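Local coordinates for E2A dna-binding protein (Human adenovirus 5, PDB 2WB0), which binds single-stranded DNA and, by forming multimers, unwinds the template without ATP during elongation of viral strand-displacement replication, at residues L272-C277 with C294-A300; Q58-T62 with P244-S248; H90-G94 with P220-E224; M70-L75 with A306-V310. All coordinates share one frame; numbering follows the deposited sequence. Where two conformers were deposited one is given.

How the contacts relate
Contacts 1 and 3 share one zinc ion: contact 1 supplies Cys-277 and Cys-294, contact 3 supplies Cys-223, and Cys-225 completes the site. Contact 2 lies at the other end of the same sheet, its centre about 10 Å from that of contact 1; Leu-272 O and Phe-245 N join neighbouring strands, and Ser-299 OG meets Thr-60 O. Contact 4 packs the helix that follows strand 297-299 against helix 64-83, and the side chain of Met-70 there is about 11 Å from the zinc. Arg-73 of that helix reaches contact 3, where its NH2 bonds Arg-222 O. Contacts 2 and 3 do not touch, their nearest atoms being about 10 Å apart.

Contact 1 of 4, residues L272-C277 with C294-A300; sequences LIVFQC and CDFKISA. With ZN (zinc ion), chain C.
Cys-277 and Cys-294 each give a thiolate to the zinc ion, with SG of either residue 2.3 Å from the metal; Cys-223 and Cys-225 complete the site. Two different torsions, chi1 -178° in Cys-277 and 69° in Cys-294, bring both sulfurs to the one ion. A weak bond from Cys-294 N to Cys-277 SG, 3.3 Å, gives the Cys-277 sulfur an N-H donor besides the metal. Next to the site, in the second shell, a water accepts from Cys-277 N and donates to Cys-294 O and Phe-296 O, bridging the two segments. Beyond it they run antiparallel. Phe-275 and Ile-298 form a hydrogen-bonded pair, Phe-275 N to Ile-298 O at 2.8 Å and Ile-298 N to Phe-275 O at 2.9 Å; a further bond joins Ala-300 N to Ile-273 O at 2.8 Å. The Phe-275 side chain lies on the Ile-298 face: ring atom CE2 meets Ala-300 CB at 3.9 Å, and CB meets Phe-296 CE2 at 4.1 Å. On the other face Lys-297 CG touches both Val-274 CG1 and Gln-276 CG. Ser-299 is the N-cap of helix 300-315, and its OG bonds Thr-60 O. Strand 271-276 is the middle strand of three, between 242-246 and 297-299; Phe-275 and Phe-296 pack on Pro-220 of strand 216-220, while Ile-273 and Ala-300 rest on helix 189-206.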
loop_
_atom_site.group_PDB
_atom_site.type_symbol
_atom_site.label_atom_id
_atom_site.label_comp_id
_atom_site.label_asym_id
_atom_site.label_seq_id
_atom_site.Cartn_x
_atom_site.Cartn_y
_atom_site.Cartn_z
ATOM N N LEU A 272 10.525 -4.306 -6.779
ATOM C CA LEU A 272 9.787 -3.633 -5.721
ATOM C C LEU A 272 8.336 -4.118 -5.682
ATOM O O LEU A 272 7.727 -4.351 -6.714
ATOM C CB LEU A 272 9.737 -2.126 -6.008
ATOM C CG LEU A 272 10.870 -1.274 -5.431
ATOM C CD1 LEU A 272 12.148 -1.940 -4.895
ATOM C CD2 LEU A 272 10.940 0.174 -5.809
ATOM N N ILE A 273 7.783 -4.192 -4.473
ATOM C CA ILE A 273 6.330 -4.377 -4.320
ATOM C C ILE A 273 5.745 -2.984 -4.627
ATOM O O ILE A 273 6.180 -1.974 -4.063
ATOM C CB ILE A 273 5.987 -4.714 -2.830
ATOM C CG1 ILE A 273 6.504 -6.114 -2.480
ATOM C CG2 ILE A 273 4.424 -4.434 -2.532
ATOM C CD1 ILE A 273 6.355 -6.535 -0.976
ATOM N N VAL A 274 4.730 -2.936 -5.475
ATOM C CA VAL A 274 4.096 -1.701 -5.765
ATOM C C VAL A 274 2.576 -1.809 -5.505
ATOM O O VAL A 274 1.939 -2.737 -6.005
ATOM C CB VAL A 274 4.306 -1.320 -7.252
ATOM C CG1 VAL A 274 3.560 -0.047 -7.578
ATOM C CG2 VAL A 274 5.815 -1.175 -7.597
ATOM N N PHE A 275 2.007 -0.849 -4.760
ATOM C CA PHE A 275 0.625 -0.802 -4.417
ATOM C C PHE A 275 -0.093 0.159 -5.374
ATOM O O PHE A 275 0.370 1.294 -5.527
ATOM C CB PHE A 275 0.431 -0.283 -2.962
ATOM C CG PHE A 275 1.135 -1.140 -1.918
ATOM C CD1 PHE A 275 0.717 -2.468 -1.669
ATOM C CD2 PHE A 275 2.204 -0.611 -1.214
ATOM C CE1 PHE A 275 1.390 -3.250 -0.723
ATOM C CE2 PHE A 275 2.893 -1.392 -0.265
ATOM C CZ PHE A 275 2.453 -2.702 -0.013
ATOM N N GLN A 276 -1.235 -0.279 -5.935
ATOM C CA GLN A 276 -2.029 0.558 -6.830
ATOM C C GLN A 276 -3.440 0.541 -6.351
ATOM O O GLN A 276 -3.729 0.020 -5.246
ATOM C CB GLN A 276 -1.931 0.086 -8.328
ATOM C CG GLN A 276 -0.526 0.337 -8.854
ATOM C CD GLN A 276 -0.186 -0.380 -10.134
ATOM O OE1 GLN A 276 -0.267 0.211 -11.242
ATOM N NE2 GLN A 276 0.172 -1.636 -10.030
ATOM N N CYS A 277 -4.330 1.056 -7.203
ATOM C CA CYS A 277 -5.794 1.066 -6.909
ATOM C C CYS A 277 -6.276 -0.347 -6.511
ATOM O O CYS A 277 -5.676 -1.324 -6.938
ATOM C CB CYS A 277 -6.560 1.440 -8.177
ATOM S SG CYS A 277 -8.344 1.551 -7.929
ATOM N N CYS A 294 -8.700 4.504 -9.453
ATOM C CA CYS A 294 -8.035 5.748 -9.157
ATOM C C CYS A 294 -6.559 5.606 -9.531
ATOM O O CYS A 294 -6.142 4.498 -9.844
ATOM C CB CYS A 294 -8.251 6.101 -7.728
ATOM S SG CYS A 294 -7.359 4.957 -6.586
ATOM N N ASP A 295 -5.783 6.682 -9.426
ATOM C CA ASP A 295 -4.383 6.647 -9.837
ATOM C C ASP A 295 -3.424 6.400 -8.610
ATOM O O ASP A 295 -2.207 6.647 -8.695
ATOM C CB ASP A 295 -4.040 7.970 -10.552
ATOM C CG ASP A 295 -4.245 9.241 -9.643
ATOM O OD1 ASP A 295 -4.374 9.126 -8.370
ATOM O OD2 ASP A 295 -4.257 10.400 -10.185
ATOM N N PHE A 296 -3.960 5.903 -7.481
ATOM C CA PHE A 296 -3.096 5.614 -6.339
ATOM C C PHE A 296 -1.891 4.746 -6.762
ATOM O O PHE A 296 -2.066 3.699 -7.426
ATOM C CB PHE A 296 -3.970 4.904 -5.296
ATOM C CG PHE A 296 -3.269 4.591 -3.962
ATOM C CD1 PHE A 296 -3.415 5.445 -2.861
ATOM C CD2 PHE A 296 -2.569 3.395 -3.800
ATOM C CE1 PHE A 296 -2.763 5.134 -1.612
ATOM C CE2 PHE A 296 -1.925 3.023 -2.521
ATOM C CZ PHE A 296 -2.003 3.886 -1.449
ATOM N N LYS A 297 -0.661 5.093 -6.368
ATOM C CA LYS A 297 0.506 4.249 -6.770
ATOM C C LYS A 297 1.692 4.577 -5.869
ATOM O O LYS A 297 2.191 5.723 -5.834
ATOM C CB LYS A 297 0.925 4.395 -8.236
ATOM C CG LYS A 297 2.031 3.412 -8.741
ATOM C CD LYS A 297 2.652 3.911 -10.076
ATOM C CE LYS A 297 3.231 2.765 -10.949
ATOM N NZ LYS A 297 4.502 3.109 -11.806
ATOM N N ILE A 298 2.099 3.584 -5.097
ATOM C CA ILE A 298 3.235 3.786 -4.183
ATOM C C ILE A 298 3.934 2.478 -3.937
ATOM O O ILE A 298 3.270 1.459 -3.689
ATOM C CB ILE A 298 2.816 4.462 -2.855
ATOM C CG1 ILE A 298 4.046 4.690 -1.944
ATOM C CG2 ILE A 298 1.628 3.636 -2.156
ATOM C CD1 ILE A 298 3.768 5.905 -0.934
ATOM N N SER A 299 5.271 2.491 -3.955
ATOM C CA SER A 299 6.044 1.264 -3.845
ATOM C C SER A 299 6.261 1.082 -2.360
ATOM O O SER A 299 6.205 2.064 -1.585
ATOM C CB SER A 299 7.414 1.335 -4.599
ATOM O OG SER A 299 8.226 2.411 -4.015
ATOM N N ALA A 300 6.471 -0.158 -1.927
ATOM C CA ALA A 300 6.656 -0.407 -0.482
ATOM C C ALA A 300 7.807 0.370 0.220
ATOM O O ALA A 300 7.633 0.867 1.318
ATOM C CB ALA A 300 6.767 -1.956 -0.189
HETATM ZN ZN ZN C . -8.732 3.114 -6.319
HETATM O O HOH W 1 -3.796 2.943 -9.463
#

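Contact 2 of 4, residues Q58-T62 with P244-S248; sequences QLTFT and PFALS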
loop_
_atom_site.group_PDB
_atom_site.type_symbol
_atom_site.label_atom_id
_atom_site.label_comp_id
_atom_site.label_asym_id
_atom_site.label_seq_id
_atom_site.Cartn_x
_atom_site.Cartn_y
_atom_site.Cartn_z
ATOM N N GLN A 58 14.064 10.989 -4.397
ATOM C CA GLN A 58 13.810 10.165 -5.563
ATOM C C GLN A 58 12.727 9.130 -5.224
ATOM O O GLN A 58 12.868 8.394 -4.253
ATOM C CB GLN A 58 15.109 9.447 -5.994
ATOM C CG GLN A 58 16.130 10.416 -6.670
ATOM C CD GLN A 58 17.610 10.000 -6.522
ATOM O OE1 GLN A 58 18.285 9.714 -7.527
ATOM N NE2 GLN A 58 18.125 9.975 -5.260
ATOM N N LEU A 59 11.624 9.141 -5.957
ATOM C CA LEU A 59 10.549 8.161 -5.724
ATOM C C LEU A 59 10.732 7.067 -6.767
ATOM O O LEU A 59 11.272 7.375 -7.856
ATOM C CB LEU A 59 9.163 8.844 -5.874
ATOM C CG LEU A 59 8.878 9.861 -4.739
ATOM C CD1 LEU A 59 7.532 10.531 -4.876
ATOM C CD2 LEU A 59 8.997 9.255 -3.308
ATOM N N THR A 60 10.262 5.840 -6.496
ATOM C CA THR A 60 10.487 4.742 -7.457
ATOM C C THR A 60 9.173 4.008 -7.573
ATOM O O THR A 60 8.702 3.440 -6.555
ATOM C CB THR A 60 11.523 3.741 -6.948
ATOM O OG1 THR A 60 12.705 4.448 -6.586
ATOM C CG2 THR A 60 11.916 2.696 -8.087
ATOM N N PHE A 61 8.557 4.088 -8.763
ATOM C CA PHE A 61 7.191 3.547 -8.974
ATOM C C PHE A 61 6.194 4.101 -7.945
ATOM O O PHE A 61 5.284 3.335 -7.443
ATOM C CB PHE A 61 7.110 2.031 -8.833
ATOM C CG PHE A 61 8.138 1.271 -9.635
ATOM C CD1 PHE A 61 8.404 1.586 -10.992
ATOM C CD2 PHE A 61 8.862 0.276 -9.023
ATOM C CE1 PHE A 61 9.462 0.858 -11.700
ATOM C CE2 PHE A 61 9.821 -0.432 -9.699
ATOM C CZ PHE A 61 10.100 -0.168 -11.041
ATOM N N THR A 62 6.317 5.370 -7.622
ATOM C CA THR A 62 5.387 5.989 -6.695
ATOM C C THR A 62 5.029 7.310 -7.343
ATOM O O THR A 62 5.919 7.974 -7.864
ATOM C CB THR A 62 6.121 6.272 -5.388
ATOM O OG1 THR A 62 6.476 5.048 -4.806
ATOM C CG2 THR A 62 5.253 7.101 -4.431
ATOM N N PRO A 244 4.499 -6.992 -8.034
ATOM C CA PRO A 244 5.947 -6.761 -8.064
ATOM C C PRO A 244 6.403 -6.118 -9.418
ATOM O O PRO A 244 5.936 -6.588 -10.482
ATOM C CB PRO A 244 6.545 -8.158 -7.897
ATOM C CG PRO A 244 5.406 -9.141 -8.356
ATOM C CD PRO A 244 4.102 -8.433 -8.104
ATOM N N PHE A 245 7.240 -5.078 -9.369
ATOM C CA PHE A 245 7.808 -4.462 -10.595
ATOM C C PHE A 245 9.328 -4.663 -10.591
ATOM O O PHE A 245 9.981 -4.368 -9.596
ATOM C CB PHE A 245 7.588 -2.948 -10.610
ATOM C CG PHE A 245 6.184 -2.496 -10.954
ATOM C CD1 PHE A 245 5.056 -3.165 -10.517
ATOM C CD2 PHE A 245 6.004 -1.271 -11.659
ATOM C CE1 PHE A 245 3.751 -2.770 -10.904
ATOM C CE2 PHE A 245 4.712 -0.797 -11.997
ATOM C CZ PHE A 245 3.570 -1.554 -11.587
ATOM N N ALA A 246 9.904 -5.145 -11.698
ATOM C CA ALA A 246 11.349 -5.313 -11.782
ATOM C C ALA A 246 12.046 -3.967 -11.759
ATOM O O ALA A 246 11.505 -2.985 -12.327
ATOM C CB ALA A 246 11.718 -6.072 -13.132
ATOM N N LEU A 247 13.205 -3.896 -11.108
ATOM C CA LEU A 247 14.078 -2.726 -11.239
ATOM C C LEU A 247 15.045 -3.153 -12.348
ATOM O O LEU A 247 16.084 -3.757 -12.077
ATOM C CB LEU A 247 14.866 -2.382 -9.971
ATOM C CG LEU A 247 13.970 -1.987 -8.743
ATOM C CD1 LEU A 247 14.787 -2.041 -7.493
ATOM C CD2 LEU A 247 13.466 -0.602 -8.966
ATOM N N SER A 248 14.739 -2.858 -13.599
ATOM C CA SER A 248 15.516 -3.512 -14.701
ATOM C C SER A 248 16.971 -3.043 -15.009
ATOM O O SER A 248 17.764 -3.863 -15.499
ATOM C CB SER A 248 14.690 -3.610 -15.996
ATOM O OG SER A 248 13.650 -4.554 -15.859
#
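Phe-61 pushes its ring against Phe-245, Ala-246 and Leu-247, touching each from a different direction. Phe-245 CB lies over one face of the Phe-61 ring, 3.9 Å from the centroid and 26° off the normal, a CH-pi contact displaced toward CE2. The Phe-245 ring then turns its edge to that same ring, leading with CD2: the centroids are 5.0 Å apart and the planes meet at 56°, an inclined edge-to-face pair. Phe-61 CG lies beside its own backbone N (chi1 -50°), which carries the ring toward strand 242-246. At the rim of the Phe-61 ring, near its plane, CZ approaches Ala-246 O at 3.4 Å. Leu-247 completes this side with a single methyl: its CD2, which branches off the extended CA-CB-CG-CD1 line, comes to 3.7 Å from Phe-61 CE2, and the same CD2 meets Thr-60 CG2, also at 3.7 Å. That threonine methyl, anti to its own N, lies over the opposite ring face, toward the rim, and leaves Phe-61 held between its neighbour in sequence and Phe-245. Phe-61 has a positive phi, a left-handed backbone conformation. Val-274 and Lys-297 also border its ring. The arrangement is an edge-to-face phenylalanine pair on the face of the three-stranded antiparallel sheet that carries Val-274 and Lys-297, joining the loop between helices 40-53 and 64-83 to edge strand 242-246.

Contact 3 of 4, residues H90-G94 with P220-E224; sequences HEPTG and PLRCE. With ZN (zinc ion), chain C.
Arg-222 reaches across to the loop 90-94 and ends on the carbonyl of Glu-91. From CB, with CG anti to the carbonyl carbon, the chain passes Gly-94: CG lies 4.1 Å from Gly-94 O, and NE 3.6 Å from Gly-94 CA. A bend at chi3 (-58°) lays the guanidinium flat over the glycine, whose bare CA sits 3.3 Å from CZ of Arg-222, above the centre of the group. At the tip, NH1 and NH2 grip Glu-91 O end-on, at 2.7 and 2.9 Å, with that oxygen in the guanidinium plane. This ties the loop after helix 64-83 to a link that, one residue on, gives Cys-223 to the zinc ion, 2.4 Å from SG, in a four-cysteine site with Cys-225, Cys-277 and Cys-294. The Glu-91 carboxylate adds a long salt bridge, OE1 to Arg-222 NH1, its oxygen well out of the guanidinium plane. Its own loop holds it in place: Gly-94 N bonds OE1 on the syn side, and Thr-93 N and OG1 both give to OE2. Gly-94 O accepts from Leu-221 N at 2.7 Å and only weakly from Arg-222 N, while Arg-222 O receives Arg-73 NH2 of helix 64-83.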
loop_
_atom_site.group_PDB
_atom_site.type_symbol
_atom_site.label_atom_id
_atom_site.label_comp_id
_atom_site.label_asym_id
_atom_site.label_seq_id
_atom_site.Cartn_x
_atom_site.Cartn_y
_atom_site.Cartn_z
ATOM N N HIS A 90 -12.773 5.375 11.532
ATOM C CA HIS A 90 -11.904 6.179 10.670
ATOM C C HIS A 90 -10.420 6.028 11.092
ATOM O O HIS A 90 -9.785 6.982 11.507
ATOM C CB HIS A 90 -12.304 7.661 10.688
ATOM C CG HIS A 90 -13.709 7.885 10.188
ATOM N ND1 HIS A 90 -14.003 8.161 8.867
ATOM C CD2 HIS A 90 -14.899 7.830 10.845
ATOM C CE1 HIS A 90 -15.321 8.287 8.735
ATOM N NE2 HIS A 90 -15.887 8.065 9.921
ATOM N N GLU A 91 -9.855 4.856 10.882
ATOM C CA GLU A 91 -8.434 4.686 11.254
ATOM C C GLU A 91 -7.682 5.591 10.272
ATOM O O GLU A 91 -7.951 5.530 9.116
ATOM C CB GLU A 91 -8.018 3.227 11.180
ATOM C CG GLU A 91 -6.609 2.936 11.712
ATOM C CD GLU A 91 -5.558 3.325 10.638
ATOM O OE1 GLU A 91 -5.864 3.155 9.414
ATOM O OE2 GLU A 91 -4.485 3.794 10.996
ATOM N N PRO A 92 -6.794 6.482 10.744
ATOM C CA PRO A 92 -6.237 7.565 9.868
ATOM C C PRO A 92 -5.198 7.097 8.844
ATOM O O PRO A 92 -5.139 7.676 7.747
ATOM C CB PRO A 92 -5.528 8.529 10.852
ATOM C CG PRO A 92 -5.210 7.605 12.060
ATOM C CD PRO A 92 -6.361 6.608 12.141
ATOM N N THR A 93 -4.369 6.106 9.179
ATOM C CA THR A 93 -3.276 5.765 8.184
ATOM C C THR A 93 -3.807 5.154 6.909
ATOM O O THR A 93 -3.216 5.344 5.838
ATOM C CB THR A 93 -2.159 4.856 8.757
ATOM O OG1 THR A 93 -2.661 3.556 9.040
ATOM C CG2 THR A 93 -1.486 5.515 10.111
ATOM N N GLY A 94 -4.879 4.373 7.034
ATOM C CA GLY A 94 -5.449 3.615 5.907
ATOM C C GLY A 94 -4.537 2.469 5.523
ATOM O O GLY A 94 -4.538 2.048 4.362
ATOM N N PRO A 220 -1.021 -0.384 2.273
ATOM C CA PRO A 220 -2.288 0.323 2.378
ATOM C C PRO A 220 -3.491 -0.619 2.274
ATOM O O PRO A 220 -3.444 -1.583 1.486
ATOM C CB PRO A 220 -2.254 1.289 1.172
ATOM C CG PRO A 220 -1.448 0.463 0.115
ATOM C CD PRO A 220 -0.415 -0.329 0.921
ATOM N N LEU A 221 -4.549 -0.294 3.038
ATOM C CA LEU A 221 -5.846 -0.938 2.957
ATOM C C LEU A 221 -6.799 -0.113 2.131
ATOM O O LEU A 221 -7.851 -0.651 1.690
ATOM C CB LEU A 221 -6.442 -1.160 4.340
ATOM C CG LEU A 221 -5.769 -2.212 5.188
ATOM C CD1 LEU A 221 -6.690 -2.371 6.374
ATOM C CD2 LEU A 221 -5.628 -3.527 4.465
ATOM N N ARG A 222 -6.422 1.154 1.850
ATOM C CA ARG A 222 -7.346 2.032 1.126
ATOM C C ARG A 222 -6.666 2.808 0.049
ATOM O O ARG A 222 -5.580 3.365 0.254
ATOM C CB ARG A 222 -7.971 3.072 2.088
ATOM C CG ARG A 222 -8.518 2.393 3.363
ATOM C CD ARG A 222 -9.351 3.354 4.246
ATOM N NE ARG A 222 -8.689 4.569 4.733
ATOM C CZ ARG A 222 -8.488 4.869 6.014
ATOM N NH1 ARG A 222 -8.721 3.969 7.012
ATOM N NH2 ARG A 222 -7.933 6.066 6.295
ATOM N N CYS A 223 -7.292 2.831 -1.112
ATOM C CA CYS A 223 -6.857 3.711 -2.179
ATOM C C CYS A 223 -7.898 4.873 -2.140
ATOM O O CYS A 223 -8.531 5.070 -1.130
ATOM C CB CYS A 223 -6.780 3.001 -3.517
ATOM S SG CYS A 223 -8.407 2.389 -4.083
ATOM N N GLU A 224 -8.057 5.650 -3.204
ATOM C CA GLU A 224 -9.062 6.729 -3.211
ATOM C C GLU A 224 -10.447 6.157 -3.211
ATOM O O GLU A 224 -11.355 6.714 -2.573
ATOM C CB GLU A 224 -8.905 7.545 -4.496
ATOM C CG GLU A 224 -7.543 8.210 -4.533
ATOM C CD GLU A 224 -7.307 9.120 -5.789
ATOM O OE1 GLU A 224 -8.313 9.673 -6.350
ATOM O OE2 GLU A 224 -6.101 9.240 -6.200
HETATM ZN ZN ZN C . -8.732 3.114 -6.319
#

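Contact 4 of 4, residues M70-L75 with A306-V310; sequences MMGRFL and ALVMV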
loop_
_atom_site.group_PDB
_atom_site.type_symbol
_atom_site.label_atom_id
_atom_site.label_comp_id
_atom_site.label_asym_id
_atom_site.label_seq_id
_atom_site.Cartn_x
_atom_site.Cartn_y
_atom_site.Cartn_z
ATOM N N MET A 70 0.029 10.013 1.389
ATOM C CA MET A 70 0.298 9.093 2.460
ATOM C C MET A 70 1.004 9.802 3.609
ATOM O O MET A 70 0.725 9.507 4.763
ATOM C CB MET A 70 1.068 7.840 2.021
ATOM C CG MET A 70 0.282 6.940 1.064
ATOM S SD MET A 70 -1.387 6.440 1.635
ATOM C CE MET A 70 -0.839 5.569 3.095
ATOM N N MET A 71 1.976 10.650 3.324
ATOM C CA MET A 71 2.539 11.418 4.418
ATOM C C MET A 71 1.408 12.153 5.196
ATOM O O MET A 71 1.431 12.219 6.434
ATOM C CB MET A 71 3.475 12.484 3.842
ATOM C CG MET A 71 4.853 11.919 3.470
ATOM S SD MET A 71 6.028 13.221 3.010
ATOM C CE MET A 71 6.522 13.715 4.592
ATOM N N GLY A 72 0.469 12.708 4.441
ATOM C CA GLY A 72 -0.699 13.380 5.043
ATOM C C GLY A 72 -1.461 12.490 6.010
ATOM O O GLY A 72 -1.822 12.905 7.129
ATOM N N ARG A 73 -1.720 11.262 5.612
ATOM C CA ARG A 73 -2.387 10.354 6.506
ATOM C C ARG A 73 -1.559 10.030 7.749
ATOM O O ARG A 73 -2.106 9.837 8.859
ATOM C CB ARG A 73 -2.684 9.047 5.755
ATOM C CG ARG A 73 -3.671 9.164 4.532
ATOM C CD ARG A 73 -4.042 7.711 4.102
ATOM N NE ARG A 73 -4.667 7.538 2.747
ATOM C CZ ARG A 73 -4.889 6.366 2.123
ATOM N NH1 ARG A 73 -4.428 5.179 2.618
ATOM N NH2 ARG A 73 -5.536 6.376 0.930
ATOM N N PHE A 74 -0.246 9.882 7.571
ATOM C CA PHE A 74 0.583 9.573 8.732
ATOM C C PHE A 74 0.642 10.765 9.661
ATOM O O PHE A 74 0.605 10.586 10.851
ATOM C CB PHE A 74 1.977 9.155 8.286
ATOM C CG PHE A 74 1.997 7.821 7.648
ATOM C CD1 PHE A 74 1.364 6.731 8.263
ATOM C CD2 PHE A 74 2.619 7.637 6.379
ATOM C CE1 PHE A 74 1.369 5.460 7.700
ATOM C CE2 PHE A 74 2.636 6.361 5.821
ATOM C CZ PHE A 74 2.045 5.281 6.447
ATOM N N LEU A 75 0.711 11.963 9.111
ATOM C CA LEU A 75 0.734 13.171 9.920
ATOM C C LEU A 75 -0.588 13.282 10.688
ATOM O O LEU A 75 -0.630 13.502 11.902
ATOM C CB LEU A 75 0.836 14.369 8.997
ATOM C CG LEU A 75 1.480 15.679 9.521
ATOM C CD1 LEU A 75 1.082 16.964 8.838
ATOM C CD2 LEU A 75 1.914 15.835 11.042
ATOM N N ALA A 306 7.542 7.301 3.562
ATOM C CA ALA A 306 6.532 8.356 3.840
ATOM C C ALA A 306 6.331 8.381 5.346
ATOM O O ALA A 306 6.238 9.488 5.960
ATOM C CB ALA A 306 5.203 8.091 3.203
ATOM N N LEU A 307 6.233 7.205 5.948
ATOM C CA LEU A 307 6.050 7.141 7.410
ATOM C C LEU A 307 7.264 7.745 8.184
ATOM O O LEU A 307 7.148 8.534 9.177
ATOM C CB LEU A 307 5.757 5.701 7.868
ATOM C CG LEU A 307 5.727 5.463 9.415
ATOM C CD1 LEU A 307 4.644 6.284 10.136
ATOM C CD2 LEU A 307 5.524 3.943 9.773
ATOM N N VAL A 308 8.425 7.325 7.745
ATOM C CA VAL A 308 9.709 7.748 8.371
ATOM C C VAL A 308 9.945 9.225 8.221
ATOM O O VAL A 308 10.374 9.899 9.189
ATOM C CB VAL A 308 10.927 6.828 7.895
ATOM C CG1 VAL A 308 12.297 7.406 8.419
ATOM C CG2 VAL A 308 10.719 5.445 8.285
ATOM N N MET A 309 9.596 9.785 7.068
ATOM C CA MET A 309 9.835 11.185 6.874
ATOM C C MET A 309 8.792 11.992 7.702
ATOM O O MET A 309 9.097 13.099 8.166
ATOM C CB MET A 309 9.793 11.550 5.379
ATOM C CG MET A 309 11.002 10.873 4.648
ATOM S SD MET A 309 11.081 11.330 2.929
ATOM C CE MET A 309 11.771 12.978 3.007
ATOM N N VAL A 310 7.584 11.461 7.869
ATOM C CA VAL A 310 6.640 12.173 8.788
ATOM C C VAL A 310 7.227 12.214 10.225
ATOM O O VAL A 310 7.115 13.251 10.946
ATOM C CB VAL A 310 5.187 11.595 8.698
ATOM C CG1 VAL A 310 4.318 11.981 9.930
ATOM C CG2 VAL A 310 4.497 12.135 7.443
#
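Val-310 presses into helix 70-75 between Met-71, Phe-74 and Leu-75, the tightest part of the contact. Its CG2 comes to 3.2 Å from Met-71 O and also meets Met-71 CB, while CG1 reaches Leu-75 N at 3.7 Å; CG1 stands anti to the backbone N (chi1 162°), and the two methyls straddle Phe-74 CB. Phe-74 fills the adjoining place. Leu-307 CB lies over one face of its ring, 3.9 Å from the centroid and 16° off the normal, a CH-pi contact, and Leu-307 CD1 lies against Phe-74 CD1 and CG, the two side chains at about a right angle. Ala-306, with only a methyl to offer, lets the backbones approach: its CB meets Met-71 CG at 3.9 Å and Phe-74 CE2 at 4.1 Å. The periphery is looser. Met-70 CB touches Ala-306 CB at 4.3 Å before its end turns away, and Met-309 gives just its CB to Met-71 CE before its own tip leads off; Leu-50 of helix 40-53 touches both Met-71 and Met-309. Val-308, on the far side of its helix, is partly exposed. The axes of the two short segments cross at -51°, 8.7 Å apart at closest approach, and the side chains that meet are all apolar. This is apolar helix-helix packing at an inclined crossing, joining helix 64-83 to helix 300-315.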